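Local coordinates for protein digeranylgeranylglycerophospholipid reductase (Sulfolobus acidocaldarius, PDB 4OPC) that catalyses the FAD-dependent hydrogenation of the geranylgeranyl chains of archaeal membrane lipids, giving saturated archaeol phospholipids, at residues Cys48-Ser53 and Phe220-Asn225; Val52-Phe57 and Met62-Gly67; Gly67-Asn72 and Ala99-Gln104; Thr89-Gly94 and His200-Ile205. All coordinates share one frame; numbering follows the deposited sequence. Where two conformers were deposited one is given.

Overall arrangement
Contact 1 lies buried against the reduced flavin, contact 2 is mostly buried beside the bound phospholipid's head group, contact 3 is half covered, and contact 4 is a surface contact. Contacts 1 and 2 share strand 51-53, the edge of the eight-stranded mixed sheet, which all four contacts reach. The chemistry changes with place: an enclosed salt bridge and a ring edge in contact 1, apolar proline-on-phenyl packing in contact 2, aliphatic and ring-edge packing in contact 3, and one phenol-amide hydrogen bond in contact 4. Lys222 of contact 1 is bridged to Glu71 of contact 3, and Pro63 of contact 2 receives the hydroxyl of Tyr102 in contact 3.

Contact 1: residues Cys48-Ser53 and Phe220-Asn225; sequences CGDAVS and FPKGKN. With FDA (dihydroflavine-adenine dinucleotide), chain B.
Lys222 and Asp50 meet obliquely: the ammonium NZ of Lys222 lies 2.7 Å from Asp50 OD2, in a salt bridge made on the anti side of the carboxylate and 15° out of its plane. The lysine chain runs out extended as far as CE and then bends at its last torsion (chi4 -75°), which turns NZ onto the acid. Glu71 and Glu96 also bridge to this nitrogen, and three carboxylates round one buried ammonium would be expected to keep it protonated. Phe220 comes at the same turn with its edge. Its CD2 is 3.5 Å from Gly49 O and its CE2 3.6 Å from O4 of the flavin, both oxygens near the ring plane, while Ala51 CB packs obliquely at 3.9 Å from CE2. Strand 51-53 is the edge strand of the large mixed sheet and strand 216-221 belongs to its interior, so the contact brings two parts of that sheet together at the isoalloxazine. Ala51 grips the pyrimidine end of the flavin twice: Ala51 N gives a bond of 3.1 Å to O4, and Ala51 O takes one of 2.8 Å from N3. An alanine in place of Asp50 would take one carboxylate from Lys222 NZ and is likely to leave the turn less firmly tied to the chain at the end of strand 216-221. Inside the turn, Asp50 N donates to Cys48 SG at 3.3 Å.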
# COMPACT_ATOMS: atom_id res chain seq x y z
N CYS A 48 4.40 6.82 -8.34
CA CYS A 48 3.19 6.03 -8.16
C CYS A 48 2.54 5.89 -9.53
O CYS A 48 2.77 6.72 -10.41
CB CYS A 48 2.23 6.74 -7.19
SG CYS A 48 0.79 5.76 -6.71
N GLY A 49 1.73 4.85 -9.69
CA GLY A 49 0.88 4.72 -10.86
C GLY A 49 -0.31 5.65 -10.83
O GLY A 49 -0.93 5.89 -11.87
N ASP A 50 -0.64 6.16 -9.64
CA ASP A 50 -1.66 7.19 -9.43
C ASP A 50 -3.10 6.70 -9.59
O ASP A 50 -4.02 7.52 -9.73
CB ASP A 50 -1.44 8.42 -10.33
CG ASP A 50 -0.13 9.14 -10.05
OD1 ASP A 50 0.42 9.06 -8.94
OD2 ASP A 50 0.35 9.81 -10.99
N ALA A 51 -3.30 5.39 -9.57
CA ALA A 51 -4.63 4.82 -9.76
C ALA A 51 -5.27 4.44 -8.42
O ALA A 51 -4.68 3.69 -7.65
CB ALA A 51 -4.55 3.60 -10.65
N VAL A 52 -6.47 4.94 -8.15
CA VAL A 52 -7.14 4.66 -6.88
C VAL A 52 -8.63 4.41 -7.11
O VAL A 52 -9.28 5.13 -7.87
CB VAL A 52 -6.99 5.83 -5.86
CG1 VAL A 52 -7.51 5.40 -4.49
CG2 VAL A 52 -5.54 6.30 -5.76
N SER A 53 -9.18 3.41 -6.44
CA SER A 53 -10.59 3.07 -6.55
C SER A 53 -11.49 4.18 -5.98
O SER A 53 -11.19 4.76 -4.94
CB SER A 53 -10.86 1.77 -5.80
OG SER A 53 -12.25 1.50 -5.68
N PHE A 220 -1.15 2.84 -17.52
CA PHE A 220 -2.31 3.46 -16.87
C PHE A 220 -2.59 4.79 -17.59
O PHE A 220 -1.87 5.78 -17.36
CB PHE A 220 -2.00 3.76 -15.39
CG PHE A 220 -1.96 2.54 -14.49
CD1 PHE A 220 -2.23 1.26 -14.94
CD2 PHE A 220 -1.65 2.71 -13.15
CE1 PHE A 220 -2.19 0.18 -14.07
CE2 PHE A 220 -1.61 1.65 -12.28
CZ PHE A 220 -1.89 0.37 -12.74
N PRO A 221 -3.63 4.84 -18.44
CA PRO A 221 -3.85 6.10 -19.17
C PRO A 221 -4.27 7.24 -18.25
O PRO A 221 -5.10 7.06 -17.34
CB PRO A 221 -5.00 5.75 -20.14
CG PRO A 221 -4.93 4.23 -20.28
CD PRO A 221 -4.52 3.76 -18.91
N LYS A 222 -3.68 8.40 -18.49
CA LYS A 222 -4.02 9.63 -17.77
C LYS A 222 -4.78 10.60 -18.67
O LYS A 222 -5.00 11.76 -18.31
CB LYS A 222 -2.75 10.29 -17.24
CG LYS A 222 -2.19 9.63 -15.99
CD LYS A 222 -0.93 10.35 -15.51
CE LYS A 222 -0.48 9.88 -14.14
NZ LYS A 222 -1.35 10.42 -13.05
N GLY A 223 -5.20 10.12 -19.84
CA GLY A 223 -5.90 10.91 -20.82
C GLY A 223 -5.92 10.13 -22.12
O GLY A 223 -5.54 8.96 -22.14
N LYS A 224 -6.34 10.78 -23.20
CA LYS A 224 -6.41 10.13 -24.50
C LYS A 224 -5.02 9.99 -25.12
O LYS A 224 -4.82 9.16 -26.02
CB LYS A 224 -7.31 10.94 -25.44
CG LYS A 224 -8.78 10.96 -25.04
CD LYS A 224 -9.52 9.78 -25.63
CE LYS A 224 -9.43 9.78 -27.14
NZ LYS A 224 -9.91 8.49 -27.73
N ASN A 225 -4.07 10.79 -24.64
CA ASN A 225 -2.74 10.85 -25.23
C ASN A 225 -1.63 10.99 -24.19
O ASN A 225 -0.58 11.55 -24.46
CB ASN A 225 -2.64 12.00 -26.25
CG ASN A 225 -3.41 11.71 -27.53
OD1 ASN A 225 -2.88 11.10 -28.47
ND2 ASN A 225 -4.66 12.16 -27.58
PA FDA B . 4.50 8.34 1.12
O1A FDA B . 5.84 7.77 0.86
O2A FDA B . 3.67 8.77 -0.08
O5B FDA B . 4.65 9.59 2.08
C5B FDA B . 5.59 9.57 3.17
C4B FDA B . 5.92 11.00 3.50
O4B FDA B . 6.70 11.05 4.71
C3B FDA B . 6.74 11.73 2.43
O3B FDA B . 6.05 12.89 1.95
C2B FDA B . 8.08 12.04 3.13
O2B FDA B . 8.65 13.27 2.71
C1B FDA B . 7.67 12.07 4.59
N9A FDA B . 8.70 11.78 5.58
C8A FDA B . 9.43 10.63 5.69
N7A FDA B . 10.23 10.61 6.73
C5A FDA B . 10.00 11.82 7.35
C6A FDA B . 10.49 12.39 8.54
N6A FDA B . 11.33 11.77 9.37
N1A FDA B . 10.01 13.60 8.90
C2A FDA B . 9.14 14.22 8.09
N3A FDA B . 8.58 13.76 6.97
C4A FDA B . 9.03 12.54 6.67
N1 FDA B . -0.73 2.67 -4.99
C2 FDA B . -1.98 2.88 -5.52
O2 FDA B . -2.97 2.96 -4.81
N3 FDA B . -2.06 3.02 -6.88
C4 FDA B . -1.04 2.87 -7.80
O4 FDA B . -1.23 3.16 -8.98
C4X FDA B . 0.21 2.60 -7.20
N5 FDA B . 1.30 2.46 -8.01
C5X FDA B . 2.57 2.53 -7.47
C6 FDA B . 3.68 2.67 -8.29
C7 FDA B . 4.96 2.83 -7.77
C7M FDA B . 6.11 3.11 -8.70
C8 FDA B . 5.14 2.80 -6.38
C8M FDA B . 6.51 3.04 -5.78
C9 FDA B . 4.03 2.64 -5.55
C9A FDA B . 2.75 2.52 -6.07
N10 FDA B . 1.60 2.40 -5.26
C10 FDA B . 0.35 2.56 -5.82
C1' FDA B . 1.69 2.42 -3.78
C2' FDA B . 1.40 3.83 -3.24
O2' FDA B . 2.09 4.82 -4.00
C3' FDA B . 1.83 3.95 -1.78
O3' FDA B . 1.34 2.82 -1.08
C4' FDA B . 1.31 5.19 -1.04
O4' FDA B . 1.53 6.38 -1.79
C5' FDA B . 1.94 5.31 0.33
O5' FDA B . 1.52 6.54 0.96
P FDA B . 2.18 6.99 2.34
O1P FDA B . 1.52 8.25 2.72
O2P FDA B . 2.19 5.85 3.35
O3P FDA B . 3.72 7.23 1.99

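Contact 2: residues Val52-Phe57 and Met62-Gly67; sequences VSKAHF and MPYPKG. With PGT ((1S)-2-{[{[(2R)-2,3-dihydroxypropyl]oxy}(hydroxy)phosphoryl]oxy}-1-[(palmitoyloxy)methyl]ethyl stearate), chain C.
Phe57 packs its ring against the backbone and prolines of Met62-Gly67, the chain that returns after helix 54-60. Its CB sits 4.1 Å from Met62 O, where the CA atoms of the two segments, those of Phe57 and Met62, are nearest. With CG anti to the carbonyl carbon (chi1 -60°), the ring swings from the helix toward the returning chain. One step farther, CD2 is 3.6 Å from Pro63 O, which approaches obliquely, and 4.1 Å from Met62 CB. Beyond it, CE2 and CZ lie under the pyrrolidine of Pro65, each meeting its CG. Pro65 CD stands over this face in a CH-pi contact, 4.2 Å from the ring centroid and 19° off the normal, displaced toward the rim; Lys54 O meets the ring at its edge, in plane. Strand 51-53, at the edge of the mixed sheet, leads straight into helix 54-60, and the proline-rich loop after that helix packs back on it through Phe57 before strand 70-80. Phe95 of strand 87-97 adds an edge-to-face contact with Phe57, and Met306 of helix 302-322 touches it as well. On another side of the same helix His56 faces the lipid. With His298 and Tyr341 it belongs to the site for a 2,3-bis-O-phytanyl-sn-glycerol 1-phospholipid, occupied here by a different phospholipid that all three hold by hydrogen bonds. His56 NE2 donates to phosphate oxygen O2P at 3.0 Å, nearly straight at 160°, with the oxygen in the plane of the imidazole.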
# COMPACT_ATOMS: atom_id res chain seq x y z
N VAL A 52 -6.47 4.94 -8.15
CA VAL A 52 -7.14 4.66 -6.88
C VAL A 52 -8.63 4.41 -7.11
O VAL A 52 -9.28 5.13 -7.87
CB VAL A 52 -6.99 5.83 -5.86
CG1 VAL A 52 -7.51 5.40 -4.49
CG2 VAL A 52 -5.54 6.30 -5.76
N SER A 53 -9.18 3.41 -6.44
CA SER A 53 -10.59 3.07 -6.55
C SER A 53 -11.49 4.18 -5.98
O SER A 53 -11.19 4.76 -4.94
CB SER A 53 -10.86 1.77 -5.80
OG SER A 53 -12.25 1.50 -5.68
N LYS A 54 -12.60 4.44 -6.67
CA LYS A 54 -13.56 5.43 -6.20
C LYS A 54 -14.16 5.02 -4.86
O LYS A 54 -14.47 5.88 -4.03
CB LYS A 54 -14.64 5.62 -7.26
CG LYS A 54 -15.79 6.54 -6.87
CD LYS A 54 -16.76 6.64 -8.04
CE LYS A 54 -18.09 7.26 -7.64
NZ LYS A 54 -18.86 6.43 -6.67
N ALA A 55 -14.32 3.72 -4.67
CA ALA A 55 -14.94 3.18 -3.46
C ALA A 55 -14.27 3.66 -2.18
O ALA A 55 -14.94 3.85 -1.17
CB ALA A 55 -14.98 1.65 -3.51
N HIS A 56 -12.96 3.85 -2.21
CA HIS A 56 -12.25 4.31 -1.01
C HIS A 56 -12.70 5.71 -0.60
O HIS A 56 -12.90 5.99 0.58
CB HIS A 56 -10.74 4.28 -1.22
CG HIS A 56 -10.18 2.89 -1.25
ND1 HIS A 56 -10.29 2.03 -0.18
CD2 HIS A 56 -9.50 2.23 -2.21
CE1 HIS A 56 -9.70 0.89 -0.49
NE2 HIS A 56 -9.21 0.98 -1.71
N PHE A 57 -12.86 6.59 -1.58
CA PHE A 57 -13.32 7.93 -1.29
C PHE A 57 -14.76 7.86 -0.80
O PHE A 57 -15.13 8.57 0.13
CB PHE A 57 -13.19 8.83 -2.52
CG PHE A 57 -11.78 8.96 -3.02
CD1 PHE A 57 -11.27 8.03 -3.92
CD2 PHE A 57 -10.96 9.97 -2.56
CE1 PHE A 57 -9.98 8.12 -4.37
CE2 PHE A 57 -9.65 10.06 -3.01
CZ PHE A 57 -9.16 9.14 -3.92
N MET A 62 -13.45 10.95 2.24
CA MET A 62 -12.33 11.77 1.81
C MET A 62 -12.78 12.62 0.63
O MET A 62 -13.59 12.17 -0.19
CB MET A 62 -11.13 10.91 1.43
CG MET A 62 -10.40 10.32 2.63
SD MET A 62 -9.45 11.53 3.58
CE MET A 62 -8.13 11.92 2.42
N PRO A 63 -12.26 13.86 0.56
CA PRO A 63 -12.60 14.79 -0.51
C PRO A 63 -12.48 14.14 -1.88
O PRO A 63 -11.51 13.46 -2.19
CB PRO A 63 -11.54 15.89 -0.35
CG PRO A 63 -11.25 15.90 1.09
CD PRO A 63 -11.32 14.45 1.52
N TYR A 64 -13.49 14.38 -2.70
CA TYR A 64 -13.51 13.86 -4.06
C TYR A 64 -12.53 14.64 -4.93
O TYR A 64 -12.53 15.87 -4.90
CB TYR A 64 -14.93 14.03 -4.59
CG TYR A 64 -15.41 12.94 -5.50
CD1 TYR A 64 -15.46 11.62 -5.08
CD2 TYR A 64 -15.84 13.24 -6.79
CE1 TYR A 64 -15.92 10.63 -5.92
CE2 TYR A 64 -16.29 12.26 -7.62
CZ TYR A 64 -16.34 10.96 -7.19
OH TYR A 64 -16.79 9.99 -8.05
N PRO A 65 -11.69 13.94 -5.70
CA PRO A 65 -10.76 14.56 -6.64
C PRO A 65 -11.51 15.38 -7.68
O PRO A 65 -12.54 14.92 -8.18
CB PRO A 65 -10.09 13.36 -7.32
CG PRO A 65 -10.29 12.23 -6.37
CD PRO A 65 -11.60 12.47 -5.72
N LYS A 66 -11.01 16.57 -8.01
CA LYS A 66 -11.69 17.44 -8.98
C LYS A 66 -10.71 18.33 -9.74
O LYS A 66 -9.61 18.58 -9.29
CB LYS A 66 -12.72 18.31 -8.26
CG LYS A 66 -12.12 19.15 -7.14
CD LYS A 66 -13.12 20.14 -6.57
CE LYS A 66 -12.51 20.94 -5.43
NZ LYS A 66 -11.18 21.52 -5.80
N GLY A 67 -11.14 18.82 -10.91
CA GLY A 67 -10.31 19.72 -11.69
C GLY A 67 -9.03 19.09 -12.18
O GLY A 67 -9.04 17.96 -12.66
C48 PGT C . 2.69 -9.80 -7.63
C47 PGT C . 2.88 -9.12 -6.30
C46 PGT C . 3.57 -7.79 -6.51
C45 PGT C . 2.77 -6.95 -7.48
C44 PGT C . 3.01 -5.47 -7.25
C43 PGT C . 3.90 -4.92 -8.35
C42 PGT C . 4.26 -3.49 -8.00
C41 PGT C . 3.00 -2.67 -8.07
C40 PGT C . 3.34 -1.23 -8.39
C39 PGT C . 2.15 -0.65 -9.13
C38 PGT C . 0.91 -0.80 -8.28
C37 PGT C . -0.29 -0.38 -9.10
C36 PGT C . -1.50 -0.42 -8.20
C35 PGT C . -2.77 -0.34 -9.02
C34 PGT C . -3.96 -0.33 -8.07
C33 PGT C . -5.26 -0.58 -8.81
C32 PGT C . -6.38 0.24 -8.22
C31 PGT C . -6.97 -0.39 -6.96
O31 PGT C . -7.02 0.29 -5.96
O2 PGT C . -7.42 -1.73 -6.93
C2 PGT C . -8.82 -1.94 -7.02
C1 PGT C . -9.54 -1.75 -5.70
O3P PGT C . -8.83 -1.10 -4.66
P PGT C . -8.53 -1.93 -3.34
O1P PGT C . -8.14 -3.31 -3.82
O2P PGT C . -7.39 -1.31 -2.53
O4P PGT C . -9.79 -2.05 -2.39
C4 PGT C . -11.11 -1.75 -2.82
C5 PGT C . -12.12 -2.08 -1.74
O5 PGT C . -12.85 -0.92 -1.41
C6 PGT C . -11.41 -2.61 -0.52
O6 PGT C . -11.43 -1.67 0.53
C3 PGT C . -9.16 -3.36 -7.41
O3 PGT C . -8.73 -3.70 -8.71
C11 PGT C . -8.34 -5.05 -8.82
O11 PGT C . -9.03 -5.92 -8.31
C12 PGT C . -7.07 -5.42 -9.54
C13 PGT C . -7.08 -6.88 -9.94
C14 PGT C . -5.78 -7.22 -10.64
C15 PGT C . -4.81 -7.86 -9.68
C16 PGT C . -3.57 -8.32 -10.41
C17 PGT C . -3.30 -9.76 -10.04
C18 PGT C . -2.26 -10.36 -10.97
C19 PGT C . -2.23 -11.86 -10.80
C20 PGT C . -3.48 -12.51 -11.37
C21 PGT C . -3.09 -13.51 -12.43
C22 PGT C . -4.08 -14.66 -12.46
C23 PGT C . -3.40 -15.88 -13.03
C24 PGT C . -4.25 -17.11 -12.82
C25 PGT C . -3.44 -18.18 -12.13
C26 PGT C . -4.17 -18.65 -10.88

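Contact 3: residues Gly67-Asn72 and Ala99-Gln104; sequences GEELEN and APLYNQ
Leu101 presses its CD2 into the bend made by Glu68 and Glu69. That methyl lies a tight 3.4 Å from Glu68 CB and 3.5 Å from the backbone N of Glu69, while Glu69 CG passes 3.7 Å from it, the two side chains crossing at about a right angle. Leucine CG stands away from its own backbone N (chi1 -159°), which carries CD2 out from the helix to the bend. Next along the helix, Tyr102 offers a ring edge: Glu69 OE1 is 3.6 Å from Tyr102 CD1, in the ring plane, and the carboxylate is turned 78° to the ring. The second shell fixes both groups. Lys66 N donates to Glu69 OE1 and Arg105 makes a salt bridge to that oxygen, while the phenol of Tyr102 is tied to Pro63 O. The bend itself is a short 3-10 turn, with Leu70 N bonded to Gly67 O at 3.2 Å. It leads into strand 70-80, where Glu71 and Asn72 both face Glu96 in a classic beta bulge; helix 99-112, which follows strand 87-97, lies against this entry to the sheet, with Asn103 packing on helix 16-25.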
# COMPACT_ATOMS: atom_id res chain seq x y z
N GLY A 67 -11.14 18.82 -10.91
CA GLY A 67 -10.31 19.72 -11.69
C GLY A 67 -9.03 19.09 -12.18
O GLY A 67 -9.04 17.96 -12.66
N GLU A 68 -7.92 19.82 -12.08
CA GLU A 68 -6.63 19.29 -12.53
C GLU A 68 -6.22 18.05 -11.71
O GLU A 68 -5.30 17.32 -12.10
CB GLU A 68 -5.53 20.38 -12.51
CG GLU A 68 -5.64 21.50 -13.57
CD GLU A 68 -4.47 22.51 -13.50
OE1 GLU A 68 -3.38 22.13 -13.01
OE2 GLU A 68 -4.63 23.69 -13.91
N GLU A 69 -6.90 17.80 -10.59
CA GLU A 69 -6.60 16.64 -9.74
C GLU A 69 -7.05 15.31 -10.32
O GLU A 69 -6.46 14.27 -10.04
CB GLU A 69 -7.28 16.78 -8.37
CG GLU A 69 -6.84 17.96 -7.56
CD GLU A 69 -7.81 18.29 -6.45
OE1 GLU A 69 -8.75 17.50 -6.21
OE2 GLU A 69 -7.63 19.36 -5.84
N LEU A 70 -8.13 15.34 -11.09
CA LEU A 70 -8.65 14.13 -11.72
C LEU A 70 -8.26 14.14 -13.18
O LEU A 70 -8.86 14.84 -14.00
CB LEU A 70 -10.16 14.04 -11.57
CG LEU A 70 -10.83 12.80 -12.17
CD1 LEU A 70 -10.02 11.55 -11.87
CD2 LEU A 70 -12.25 12.67 -11.65
N GLU A 71 -7.24 13.35 -13.51
CA GLU A 71 -6.69 13.36 -14.85
C GLU A 71 -7.51 12.49 -15.80
O GLU A 71 -7.70 12.84 -16.96
CB GLU A 71 -5.23 12.91 -14.85
CG GLU A 71 -4.32 13.81 -14.02
CD GLU A 71 -2.86 13.62 -14.35
OE1 GLU A 71 -2.10 13.20 -13.46
OE2 GLU A 71 -2.48 13.88 -15.51
N ASN A 72 -8.02 11.37 -15.29
CA ASN A 72 -8.75 10.44 -16.15
C ASN A 72 -9.66 9.53 -15.35
O ASN A 72 -9.25 8.99 -14.31
CB ASN A 72 -7.74 9.63 -16.99
CG ASN A 72 -8.41 8.78 -18.06
OD1 ASN A 72 -9.33 9.22 -18.75
ND2 ASN A 72 -7.92 7.56 -18.23
N ALA A 99 -1.51 13.10 -8.20
CA ALA A 99 -1.34 12.79 -6.79
C ALA A 99 -0.85 13.97 -5.94
O ALA A 99 -1.46 14.25 -4.91
CB ALA A 99 -0.44 11.56 -6.60
N PRO A 100 0.23 14.66 -6.36
CA PRO A 100 0.64 15.83 -5.57
C PRO A 100 -0.47 16.88 -5.46
O PRO A 100 -0.66 17.43 -4.37
CB PRO A 100 1.82 16.40 -6.35
CG PRO A 100 2.32 15.29 -7.21
CD PRO A 100 1.18 14.36 -7.46
N LEU A 101 -1.18 17.16 -6.54
CA LEU A 101 -2.22 18.19 -6.49
C LEU A 101 -3.34 17.80 -5.52
O LEU A 101 -3.77 18.62 -4.71
CB LEU A 101 -2.78 18.46 -7.88
CG LEU A 101 -3.48 19.79 -8.08
CD1 LEU A 101 -2.46 20.92 -8.03
CD2 LEU A 101 -4.21 19.78 -9.40
N TYR A 102 -3.82 16.57 -5.60
CA TYR A 102 -4.85 16.13 -4.69
C TYR A 102 -4.37 16.09 -3.24
O TYR A 102 -5.04 16.61 -2.34
CB TYR A 102 -5.38 14.74 -5.08
CG TYR A 102 -6.40 14.24 -4.09
CD1 TYR A 102 -7.70 14.72 -4.10
CD2 TYR A 102 -6.05 13.30 -3.12
CE1 TYR A 102 -8.63 14.29 -3.18
CE2 TYR A 102 -6.97 12.86 -2.20
CZ TYR A 102 -8.26 13.35 -2.23
OH TYR A 102 -9.19 12.92 -1.30
N ASN A 103 -3.20 15.48 -3.02
CA ASN A 103 -2.59 15.38 -1.70
C ASN A 103 -2.43 16.77 -1.06
O ASN A 103 -2.75 16.96 0.12
CB ASN A 103 -1.24 14.68 -1.87
CG ASN A 103 -0.69 14.07 -0.60
OD1 ASN A 103 0.04 13.07 -0.67
ND2 ASN A 103 -0.97 14.66 0.56
N GLN A 104 -1.94 17.73 -1.84
CA GLN A 104 -1.76 19.08 -1.32
C GLN A 104 -3.08 19.74 -0.99
O GLN A 104 -3.17 20.51 -0.02
CB GLN A 104 -0.92 19.92 -2.29
CG GLN A 104 0.55 19.49 -2.31
CD GLN A 104 1.31 19.96 -3.53
OE1 GLN A 104 1.09 21.06 -4.04
NE2 GLN A 104 2.22 19.12 -4.01

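Contact 4: residues Thr89-Gly94 and His200-Ile205; sequences TVNGEG and HDYLRI
Tyr202 reaches over a strand to touch Asn91 and Thr89. In the mixed sheet, strands 87-97 and 202-206 are not neighbours: strand 70-80, paired antiparallel with 87-97 and parallel with 202-206, runs between them, and the nearest CA atoms, those of Asn91 and Tyr202, are 8.6 Å apart. The side chains bridge that gap on one face of the sheet. The close part is polar. Tyr202 OH donates to Asn91 OD1 at 2.7 Å, with a C=O...donor angle of 152° and the hydroxyl tilted 26° from the carbonyl plane. The amide oxygen stays in the plane of the phenol ring, at its edge, although the amide itself is turned steeply to that ring. Apolar contact is sparser: Thr89 CG2 comes obliquely to Tyr202 CE2 at 3.8 Å, and the two side chains cross at about a right angle. Thr89 holds OG1 beside its backbone N and CG2 anti to it (chi1 -60°), which directs the methyl at the ring while OG1 bonds to Lys78 of the intervening strand. Lys78 also makes a cation-pi contact with the tyrosine ring. Outward lies the loose side, where Asn91 is exposed to solvent. A phenylalanine in place of Tyr202 would lack the hydroxyl, and the Asn91 amide would probably lose its donor and become free to turn toward water. The bonded oxygen also brushes the ring itself, Asn91 OD1 lying 3.4 Å from Tyr202 CE2.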
# COMPACT_ATOMS: atom_id res chain seq x y z
N THR A 89 -10.88 -8.98 -18.30
CA THR A 89 -11.40 -7.66 -17.99
C THR A 89 -12.13 -7.66 -16.66
O THR A 89 -13.06 -8.44 -16.46
CB THR A 89 -12.35 -7.16 -19.09
OG1 THR A 89 -11.65 -7.10 -20.33
CG2 THR A 89 -12.88 -5.77 -18.75
N VAL A 90 -11.70 -6.80 -15.74
CA VAL A 90 -12.43 -6.60 -14.50
C VAL A 90 -12.89 -5.15 -14.40
O VAL A 90 -12.10 -4.22 -14.49
CB VAL A 90 -11.62 -7.04 -13.25
CG1 VAL A 90 -11.34 -8.54 -13.32
CG2 VAL A 90 -10.31 -6.27 -13.14
N ASN A 91 -14.20 -4.97 -14.23
CA ASN A 91 -14.78 -3.63 -14.19
C ASN A 91 -14.83 -3.07 -12.78
O ASN A 91 -15.01 -3.81 -11.82
CB ASN A 91 -16.17 -3.64 -14.82
CG ASN A 91 -16.14 -3.97 -16.30
OD1 ASN A 91 -15.40 -3.36 -17.07
ND2 ASN A 91 -16.94 -4.94 -16.70
N GLY A 92 -14.67 -1.76 -12.68
CA GLY A 92 -14.67 -1.08 -11.39
C GLY A 92 -14.29 0.38 -11.57
O GLY A 92 -13.39 0.71 -12.34
N GLU A 93 -14.96 1.26 -10.84
CA GLU A 93 -14.75 2.69 -11.01
C GLU A 93 -13.59 3.22 -10.17
O GLU A 93 -13.43 2.88 -9.00
CB GLU A 93 -16.04 3.46 -10.72
CG GLU A 93 -17.14 3.16 -11.73
CD GLU A 93 -18.40 3.98 -11.55
OE1 GLU A 93 -18.49 4.77 -10.58
OE2 GLU A 93 -19.32 3.84 -12.39
N GLY A 94 -12.77 4.05 -10.79
CA GLY A 94 -11.65 4.66 -10.09
C GLY A 94 -11.14 5.91 -10.77
O GLY A 94 -11.73 6.41 -11.73
N HIS A 200 -9.17 4.16 -23.33
CA HIS A 200 -8.36 4.92 -22.39
C HIS A 200 -8.96 4.98 -20.98
O HIS A 200 -8.29 5.43 -20.06
CB HIS A 200 -8.06 6.33 -22.92
CG HIS A 200 -9.17 7.30 -22.72
ND1 HIS A 200 -10.32 7.29 -23.49
CD2 HIS A 200 -9.32 8.33 -21.86
CE1 HIS A 200 -11.13 8.26 -23.10
NE2 HIS A 200 -10.54 8.91 -22.11
N ASP A 201 -10.20 4.51 -20.81
CA ASP A 201 -10.79 4.39 -19.48
C ASP A 201 -10.43 3.08 -18.78
O ASP A 201 -10.87 2.83 -17.66
CB ASP A 201 -12.31 4.59 -19.52
CG ASP A 201 -13.02 3.65 -20.50
OD1 ASP A 201 -12.41 3.22 -21.50
OD2 ASP A 201 -14.22 3.38 -20.27
N TYR A 202 -9.60 2.26 -19.42
CA TYR A 202 -9.14 1.02 -18.80
C TYR A 202 -7.65 1.03 -18.53
O TYR A 202 -6.85 1.33 -19.43
CB TYR A 202 -9.52 -0.19 -19.67
CG TYR A 202 -10.97 -0.59 -19.52
CD1 TYR A 202 -11.97 0.13 -20.16
CD2 TYR A 202 -11.34 -1.65 -18.71
CE1 TYR A 202 -13.30 -0.21 -20.01
CE2 TYR A 202 -12.67 -2.01 -18.56
CZ TYR A 202 -13.64 -1.28 -19.20
OH TYR A 202 -14.96 -1.63 -19.04
N LEU A 203 -7.27 0.70 -17.30
CA LEU A 203 -5.87 0.44 -16.98
C LEU A 203 -5.43 -0.86 -17.64
O LEU A 203 -6.26 -1.75 -17.87
CB LEU A 203 -5.68 0.29 -15.48
CG LEU A 203 -6.21 1.43 -14.62
CD1 LEU A 203 -5.94 1.11 -13.17
CD2 LEU A 203 -5.58 2.77 -15.02
N ARG A 204 -4.14 -0.97 -17.94
CA ARG A 204 -3.59 -2.23 -18.45
C ARG A 204 -2.53 -2.74 -17.51
O ARG A 204 -1.63 -2.00 -17.11
CB ARG A 204 -3.00 -2.05 -19.85
CG ARG A 204 -3.95 -1.44 -20.85
CD ARG A 204 -3.25 -1.16 -22.17
NE ARG A 204 -4.03 -0.23 -22.99
CZ ARG A 204 -3.61 0.28 -24.14
NH1 ARG A 204 -2.42 -0.04 -24.63
NH2 ARG A 204 -4.40 1.11 -24.82
N ILE A 205 -2.63 -4.02 -17.16
CA ILE A 205 -1.64 -4.69 -16.33
C ILE A 205 -1.15 -5.90 -17.11
O ILE A 205 -1.96 -6.70 -17.60
CB ILE A 205 -2.25 -5.13 -14.99
CG1 ILE A 205 -2.55 -3.89 -14.14
CG2 ILE A 205 -1.29 -6.06 -14.24
CD1 ILE A 205 -3.20 -4.20 -12.80